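Local coordinates for cytolethal distending toxin protein C (Haemophilus ducreyi, PDB 1SR4) that forms one lectin-like subunit of a tripartite bacterial genotoxin, assembling with subunits A and B and probably taking part in carbohydrate binding, at residues C[76-79]-C[84-87]; C[98-101]-C[105-108]; C[65-70]-C[88-93]. One frame throughout, in Å; residues are numbered along the deposited sequence.

How the interactions relate
All three contacts lie within the beta-trefoil lectin domain of the chain. Interaction 3 brings strand 64-69 against the short helix 90-93, and the chain between them contains the hairpin of interaction 1, strands 75-77 and 84-86; the two contacts, with centres only 6 Å apart, are joined by probable hydrogen bonds, F77 N to F68 O and Q67 NE2 to C87 O. Interaction 2 follows as the hairpin 95-99/105-109. Its centre is about 17 Å from that of interaction 3, yet strands 64-69 and 95-99 are sheet neighbours and I107 touches F68. Interactions 1 and 2, whose centres are about 20 Å apart, occupy opposite sides of the chain's centre, and the second reaches the partner subunits.

Interaction 1. Residues C[76-79]-C[84-87]; sequences CFAF and TTDC
C76 and T85 hold the hairpin together through two backbone hydrogen bonds: C76 N to T85 O at 2.8 Å, and T85 N back to C76 O at 3.0 Å. The first is nearly straight, with 167° at its hydrogen. This is an antiparallel hydrogen-bonded pair, and the next pair, F77 with T84, is non-hydrogen-bonded. C76 O also receives a CA-H...O contact from T84 CA at 3.1 Å, so one carbonyl oxygen meets two successive residues of the opposite strand.

Two residues past T85, just beyond the end of strand 84-86, the hairpin is closed covalently. C76 SG bonds C87 SG at 2.1 Å, with the bridge turned to a chi3 of 95°, close to the preferred right angle. Each sulphur stands anti to its own carbonyl carbon (chi1 -76° in C76), which brings the two sulphurs together beside the backbones.

Packing is slight: A78 CB meets the T85 methyl CG2 at 3.7 Å. F77 CB points away from strand 84-86, and its ring meets that of F95. With two hydrogen bonds and a disulfide within a few residues, this very short two-stranded ladder is covalently closed, and the bridge limits how far its ends can separate.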
loop_
_atom_site.group_PDB
_atom_site.type_symbol
_atom_site.label_atom_id
_atom_site.label_comp_id
_atom_site.label_asym_id
_atom_site.label_seq_id
_atom_site.Cartn_x
_atom_site.Cartn_y
_atom_site.Cartn_z
ATOM N N CYS C 76 -4.321 -17.871 18.817
ATOM C CA CYS C 76 -4.751 -17.412 17.504
ATOM C C CYS C 76 -6.267 -17.458 17.346
ATOM O O CYS C 76 -6.942 -18.312 17.932
ATOM C CB CYS C 76 -4.096 -18.284 16.421
ATOM S SG CYS C 76 -2.326 -17.969 16.077
ATOM N N PHE C 77 -6.798 -16.532 16.555
ATOM C CA PHE C 77 -8.227 -16.483 16.308
ATOM C C PHE C 77 -8.749 -17.847 15.846
ATOM O O PHE C 77 -8.107 -18.524 15.043
ATOM C CB PHE C 77 -8.539 -15.437 15.231
ATOM C CG PHE C 77 -9.940 -15.516 14.717
ATOM C CD1 PHE C 77 -10.985 -14.936 15.427
ATOM C CD2 PHE C 77 -10.228 -16.239 13.565
ATOM C CE1 PHE C 77 -12.305 -15.078 14.996
ATOM C CE2 PHE C 77 -11.548 -16.393 13.119
ATOM C CZ PHE C 77 -12.587 -15.813 13.837
ATOM N N ALA C 78 -9.918 -18.239 16.342
ATOM C CA ALA C 78 -10.526 -19.511 15.945
ATOM C C ALA C 78 -12.006 -19.551 16.339
ATOM O O ALA C 78 -12.438 -18.795 17.207
ATOM C CB ALA C 78 -9.773 -20.681 16.600
ATOM N N PHE C 79 -12.787 -20.401 15.678
ATOM C CA PHE C 79 -14.205 -20.556 16.012
ATOM C C PHE C 79 -14.282 -21.627 17.108
ATOM O O PHE C 79 -14.903 -22.674 16.949
ATOM C CB PHE C 79 -15.003 -20.998 14.780
ATOM C CG PHE C 79 -15.213 -19.898 13.769
ATOM C CD1 PHE C 79 -16.344 -19.082 13.831
ATOM C CD2 PHE C 79 -14.244 -19.636 12.801
ATOM C CE1 PHE C 79 -16.509 -18.012 12.944
ATOM C CE2 PHE C 79 -14.390 -18.574 11.909
ATOM C CZ PHE C 79 -15.524 -17.757 11.979
ATOM N N THR C 84 -10.443 -17.800 20.464
ATOM C CA THR C 84 -9.050 -18.146 20.184
ATOM C C THR C 84 -8.722 -19.531 20.725
ATOM O O THR C 84 -9.442 -20.072 21.567
ATOM C CB THR C 84 -8.029 -17.203 20.880
ATOM O OG1 THR C 84 -8.224 -17.270 22.297
ATOM C CG2 THR C 84 -8.173 -15.761 20.400
ATOM N N THR C 85 -7.628 -20.095 20.230
ATOM C CA THR C 85 -7.139 -21.371 20.715
ATOM C C THR C 85 -5.641 -21.369 20.418
ATOM O O THR C 85 -5.122 -20.414 19.818
ATOM C CB THR C 85 -7.864 -22.601 20.050
ATOM O OG1 THR C 85 -7.460 -23.800 20.726
ATOM C CG2 THR C 85 -7.496 -22.745 18.571
ATOM N N ASP C 86 -4.941 -22.409 20.861
ATOM C CA ASP C 86 -3.505 -22.532 20.637
ATOM C C ASP C 86 -3.189 -22.432 19.141
ATOM O O ASP C 86 -3.851 -23.072 18.313
ATOM C CB ASP C 86 -3.015 -23.876 21.172
ATOM C CG ASP C 86 -1.501 -23.965 21.229
ATOM O OD1 ASP C 86 -0.838 -23.797 20.177
ATOM O OD2 ASP C 86 -0.972 -24.207 22.340
ATOM N N CYS C 87 -2.171 -21.645 18.798
ATOM C CA CYS C 87 -1.812 -21.456 17.397
ATOM C C CYS C 87 -1.389 -22.749 16.706
ATOM O O CYS C 87 -1.521 -22.869 15.484
ATOM C CB CYS C 87 -0.724 -20.378 17.254
ATOM S SG CYS C 87 -1.251 -18.670 17.681
#

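Interaction 2. Residues C[98-101]-C[105-108]; sequences IPTN and FLIK
The ring of F105 lies obliquely against the backbone of I98 and P99, presenting neither a clean face nor an edge to them. Its CD1 does most of the touching, 3.5 Å from I98 O and 3.8 Å from P99 CA, while CE1 reaches P99 CB at 4.1 Å. Placing CG anti to the carbonyl carbon (chi1 -69°) directs the ring toward P99.

I98 and L106 form the antiparallel hydrogen-bonded pair next to this cluster. I98 N gives to L106 O at 3.0 Å, and L106 N to I98 O at 3.1 Å, both close to straight. Their side chains share the sheet face that does not carry F105, and CB packs on CB at 3.7 Å. On that same side the T100 methyl CG2 meets L106 CD1 at 3.8 Å, the two side chains crossing at about a right angle, while T100 OG1 turns to A104 O within the connecting turn.

Strand 95-99 lies between 105-109 and 64-69, and F105 bonds through its backbone to W144 of strand 144-147, consistent with closure of the trefoil barrel. V133 covers I98 and L106, and I146 of strand 144-147 touches F105. Beyond the chain, P99 packs on V205 of subunit A and R28 of subunit B, and F105 on I25 of subunit B, so the hairpin lies at the junction of the three toxin subunits.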
loop_
_atom_site.group_PDB
_atom_site.type_symbol
_atom_site.label_atom_id
_atom_site.label_comp_id
_atom_site.label_asym_id
_atom_site.label_seq_id
_atom_site.Cartn_x
_atom_site.Cartn_y
_atom_site.Cartn_z
ATOM N N ILE C 98 -8.313 -13.932 0.523
ATOM C CA ILE C 98 -8.688 -13.886 -0.894
ATOM C C ILE C 98 -8.804 -12.397 -1.274
ATOM O O ILE C 98 -9.685 -11.703 -0.776
ATOM C CB ILE C 98 -10.092 -14.543 -1.121
ATOM C CG1 ILE C 98 -10.080 -16.023 -0.703
ATOM C CG2 ILE C 98 -10.544 -14.349 -2.576
ATOM C CD1 ILE C 98 -8.992 -16.889 -1.370
ATOM N N PRO C 99 -7.923 -11.896 -2.149
ATOM C CA PRO C 99 -7.993 -10.486 -2.548
ATOM C C PRO C 99 -9.186 -10.225 -3.472
ATOM O O PRO C 99 -9.709 -11.147 -4.102
ATOM C CB PRO C 99 -6.649 -10.247 -3.253
ATOM C CG PRO C 99 -6.373 -11.573 -3.907
ATOM C CD PRO C 99 -6.823 -12.601 -2.841
ATOM N N THR C 100 -9.601 -8.962 -3.549
ATOM C CA THR C 100 -10.733 -8.555 -4.386
ATOM C C THR C 100 -10.386 -7.284 -5.160
ATOM O O THR C 100 -9.330 -6.676 -4.929
ATOM C CB THR C 100 -11.978 -8.221 -3.542
ATOM O OG1 THR C 100 -11.748 -7.009 -2.820
ATOM C CG2 THR C 100 -12.290 -9.337 -2.572
ATOM N N ASN C 101 -11.279 -6.870 -6.059
ATOM C CA ASN C 101 -11.040 -5.657 -6.836
ATOM C C ASN C 101 -11.263 -4.384 -6.028
ATOM O O ASN C 101 -11.094 -3.278 -6.565
ATOM C CB ASN C 101 -11.916 -5.622 -8.111
ATOM C CG ASN C 101 -13.428 -5.645 -7.826
ATOM O OD1 ASN C 101 -13.879 -5.951 -6.716
ATOM N ND2 ASN C 101 -14.220 -5.325 -8.855
ATOM N N PHE C 105 -11.163 -8.067 1.648
ATOM C CA PHE C 105 -10.774 -9.464 1.535
ATOM C C PHE C 105 -11.917 -10.367 1.929
ATOM O O PHE C 105 -12.775 -9.995 2.749
ATOM C CB PHE C 105 -9.596 -9.794 2.469
ATOM C CG PHE C 105 -8.319 -9.144 2.059
ATOM C CD1 PHE C 105 -7.481 -9.763 1.130
ATOM C CD2 PHE C 105 -8.003 -7.870 2.517
ATOM C CE1 PHE C 105 -6.338 -9.111 0.650
ATOM C CE2 PHE C 105 -6.856 -7.213 2.038
ATOM C CZ PHE C 105 -6.032 -7.839 1.106
ATOM N N LEU C 106 -11.924 -11.543 1.310
ATOM C CA LEU C 106 -12.859 -12.591 1.676
ATOM C C LEU C 106 -11.909 -13.423 2.538
ATOM O O LEU C 106 -10.695 -13.404 2.314
ATOM C CB LEU C 106 -13.293 -13.423 0.465
ATOM C CG LEU C 106 -14.667 -13.130 -0.129
ATOM C CD1 LEU C 106 -14.626 -11.770 -0.778
ATOM C CD2 LEU C 106 -15.052 -14.212 -1.157
ATOM N N ILE C 107 -12.421 -14.132 3.530
ATOM C CA ILE C 107 -11.542 -14.957 4.348
ATOM C C ILE C 107 -12.122 -16.354 4.480
ATOM O O ILE C 107 -13.262 -16.513 4.927
ATOM C CB ILE C 107 -11.349 -14.388 5.772
ATOM C CG1 ILE C 107 -10.782 -12.965 5.702
ATOM C CG2 ILE C 107 -10.389 -15.298 6.558
ATOM C CD1 ILE C 107 -10.603 -12.296 7.069
ATOM N N LYS C 108 -11.353 -17.362 4.078
ATOM C CA LYS C 108 -11.823 -18.734 4.203
ATOM C C LYS C 108 -10.979 -19.467 5.229
ATOM O O LYS C 108 -9.879 -19.013 5.572
ATOM C CB LYS C 108 -11.726 -19.465 2.851
ATOM C CG LYS C 108 -12.517 -18.791 1.744
ATOM C CD LYS C 108 -12.981 -19.778 0.691
ATOM C CE LYS C 108 -11.982 -19.934 -0.428
ATOM N NZ LYS C 108 -12.526 -20.844 -1.489
#

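Interaction 3. Residues C[65-70]-C[88-93]; sequences LVQFKV and KDTDHT
Q67 and T93 make a small, buried polar contact between strand 64-69 and the single-turn helix 90-93. It rests on one direct side-chain hydrogen bond, Q67 NE2 to T93 OG1 at 2.9 Å, with a bent angle of 146° at the hydrogen. The hydroxyl lies close to the plane of the glutamine amide, 13° out of it, and the two side chains run obliquely to one another.

The glutamine chain is extended beyond CG (chi2 177°), which carries its amide over to the helix; on the way CG passes 3.5 Å from T93 O. NE2 also donates to C87 O, so the amide spans the helix and the end of the preceding hairpin. T93 OG1 in turn donates to D89 O at 3.0 Å, coming from above the carbonyl plane, while H92 N reaches that oxygen from the opposite face. D89 O thereby ties both T93 and H92 to the N-cap residue. Accepting from Q67 and donating to D89, with C87 O as a further, weak partner, the hydroxyl is probably restrained in its rotation.

A second, indirect link runs through a water that accepts from F68 N at 2.9 Å and donates to T93 O at 2.6 Å. The pattern is a strand meeting a short helical turn just before the chain enters strand 95-99, a connection between successive strands of the ricin-type beta-trefoil to which this toxin subunit belongs.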
loop_
_atom_site.group_PDB
_atom_site.type_symbol
_atom_site.label_atom_id
_atom_site.label_comp_id
_atom_site.label_asym_id
_atom_site.label_seq_id
_atom_site.Cartn_x
_atom_site.Cartn_y
_atom_site.Cartn_z
ATOM N N LEU C 65 -2.390 -18.168 2.970
ATOM C CA LEU C 65 -2.683 -18.772 4.266
ATOM C C LEU C 65 -2.059 -17.968 5.396
ATOM O O LEU C 65 -0.883 -17.612 5.340
ATOM C CB LEU C 65 -2.190 -20.231 4.289
ATOM C CG LEU C 65 -2.800 -21.108 3.183
ATOM C CD1 LEU C 65 -2.374 -22.556 3.398
ATOM C CD2 LEU C 65 -4.329 -21.013 3.191
ATOM N N VAL C 66 -2.862 -17.663 6.413
ATOM C CA VAL C 66 -2.394 -16.886 7.554
ATOM C C VAL C 66 -3.039 -17.329 8.860
ATOM O O VAL C 66 -3.894 -18.213 8.899
ATOM C CB VAL C 66 -2.726 -15.361 7.407
ATOM C CG1 VAL C 66 -2.187 -14.809 6.081
ATOM C CG2 VAL C 66 -4.245 -15.144 7.509
ATOM N N GLN C 67 -2.593 -16.698 9.937
ATOM C CA GLN C 67 -3.167 -16.916 11.250
ATOM C C GLN C 67 -3.255 -15.510 11.826
ATOM O O GLN C 67 -2.466 -14.642 11.463
ATOM C CB GLN C 67 -2.261 -17.778 12.132
ATOM C CG GLN C 67 -2.139 -19.234 11.695
ATOM C CD GLN C 67 -1.173 -19.999 12.583
ATOM O OE1 GLN C 67 -0.013 -19.618 12.707
ATOM N NE2 GLN C 67 -1.651 -21.074 13.212
ATOM N N PHE C 68 -4.225 -15.282 12.700
ATOM C CA PHE C 68 -4.372 -13.994 13.354
ATOM C C PHE C 68 -3.957 -14.303 14.793
ATOM O O PHE C 68 -4.671 -14.995 15.519
ATOM C CB PHE C 68 -5.824 -13.526 13.271
ATOM C CG PHE C 68 -6.326 -13.387 11.854
ATOM C CD1 PHE C 68 -5.841 -12.382 11.025
ATOM C CD2 PHE C 68 -7.228 -14.309 11.326
ATOM C CE1 PHE C 68 -6.247 -12.299 9.684
ATOM C CE2 PHE C 68 -7.634 -14.231 9.991
ATOM C CZ PHE C 68 -7.142 -13.227 9.174
ATOM N N LYS C 69 -2.795 -13.791 15.188
ATOM C CA LYS C 69 -2.235 -14.040 16.513
ATOM C C LYS C 69 -2.428 -12.922 17.527
ATOM O O LYS C 69 -2.330 -11.736 17.208
ATOM C CB LYS C 69 -0.737 -14.342 16.368
ATOM C CG LYS C 69 0.008 -14.622 17.670
ATOM C CD LYS C 69 1.512 -14.708 17.409
ATOM C CE LYS C 69 2.320 -14.740 18.714
ATOM N NZ LYS C 69 2.002 -13.565 19.580
ATOM N N VAL C 70 -2.692 -13.326 18.761
ATOM C CA VAL C 70 -2.887 -12.410 19.870
ATOM C C VAL C 70 -1.539 -11.795 20.223
ATOM O O VAL C 70 -0.508 -12.470 20.199
ATOM C CB VAL C 70 -3.427 -13.156 21.127
ATOM C CG1 VAL C 70 -3.483 -12.214 22.327
ATOM C CG2 VAL C 70 -4.823 -13.718 20.836
ATOM N N LYS C 88 -0.917 -23.727 17.480
ATOM C CA LYS C 88 -0.507 -25.016 16.912
ATOM C C LYS C 88 -1.678 -25.844 16.357
ATOM O O LYS C 88 -1.468 -26.790 15.588
ATOM C CB LYS C 88 0.246 -25.849 17.958
ATOM C CG LYS C 88 1.696 -25.409 18.222
ATOM C CD LYS C 88 1.810 -24.092 19.020
ATOM C CE LYS C 88 1.944 -22.861 18.114
ATOM N NZ LYS C 88 2.338 -21.614 18.855
ATOM N N ASP C 89 -2.904 -25.516 16.755
ATOM C CA ASP C 89 -4.078 -26.241 16.242
ATOM C C ASP C 89 -4.424 -25.603 14.896
ATOM O O ASP C 89 -5.412 -24.875 14.759
ATOM C CB ASP C 89 -5.258 -26.109 17.214
ATOM C CG ASP C 89 -6.502 -26.834 16.727
ATOM O OD1 ASP C 89 -6.439 -27.450 15.648
ATOM O OD2 ASP C 89 -7.548 -26.779 17.417
ATOM N N THR C 90 -3.590 -25.886 13.906
ATOM C CA THR C 90 -3.740 -25.306 12.584
ATOM C C THR C 90 -5.086 -25.525 11.895
ATOM O O THR C 90 -5.540 -24.646 11.156
ATOM C CB THR C 90 -2.578 -25.758 11.659
ATOM O OG1 THR C 90 -2.590 -27.183 11.509
ATOM C CG2 THR C 90 -1.249 -25.346 12.257
ATOM N N ASP C 91 -5.732 -26.672 12.137
ATOM C CA ASP C 91 -7.035 -26.943 11.522
ATOM C C ASP C 91 -8.062 -25.873 11.907
ATOM O O ASP C 91 -8.992 -25.595 11.150
ATOM C CB ASP C 91 -7.578 -28.306 11.955
ATOM C CG ASP C 91 -6.940 -29.468 11.207
ATOM O OD1 ASP C 91 -6.002 -29.257 10.402
ATOM O OD2 ASP C 91 -7.396 -30.611 11.437
ATOM N N HIS C 92 -7.912 -25.283 13.087
ATOM C CA HIS C 92 -8.856 -24.254 13.524
ATOM C C HIS C 92 -8.309 -22.842 13.485
ATOM O O HIS C 92 -9.062 -21.895 13.664
ATOM C CB HIS C 92 -9.325 -24.529 14.948
ATOM C CG HIS C 92 -10.123 -25.789 15.085
ATOM N ND1 HIS C 92 -11.428 -25.895 14.649
ATOM C CD2 HIS C 92 -9.785 -27.008 15.566
ATOM C CE1 HIS C 92 -11.856 -27.130 14.851
ATOM N NE2 HIS C 92 -10.878 -27.826 15.404
ATOM N N THR C 93 -7.014 -22.685 13.246
ATOM C CA THR C 93 -6.433 -21.347 13.282
ATOM C C THR C 93 -5.886 -20.808 11.982
ATOM O O THR C 93 -5.605 -19.609 11.892
ATOM C CB THR C 93 -5.305 -21.276 14.320
ATOM O OG1 THR C 93 -4.262 -22.182 13.951
ATOM C CG2 THR C 93 -5.835 -21.678 15.699
HETATM O O HOH W 1 -5.982 -17.461 13.388
#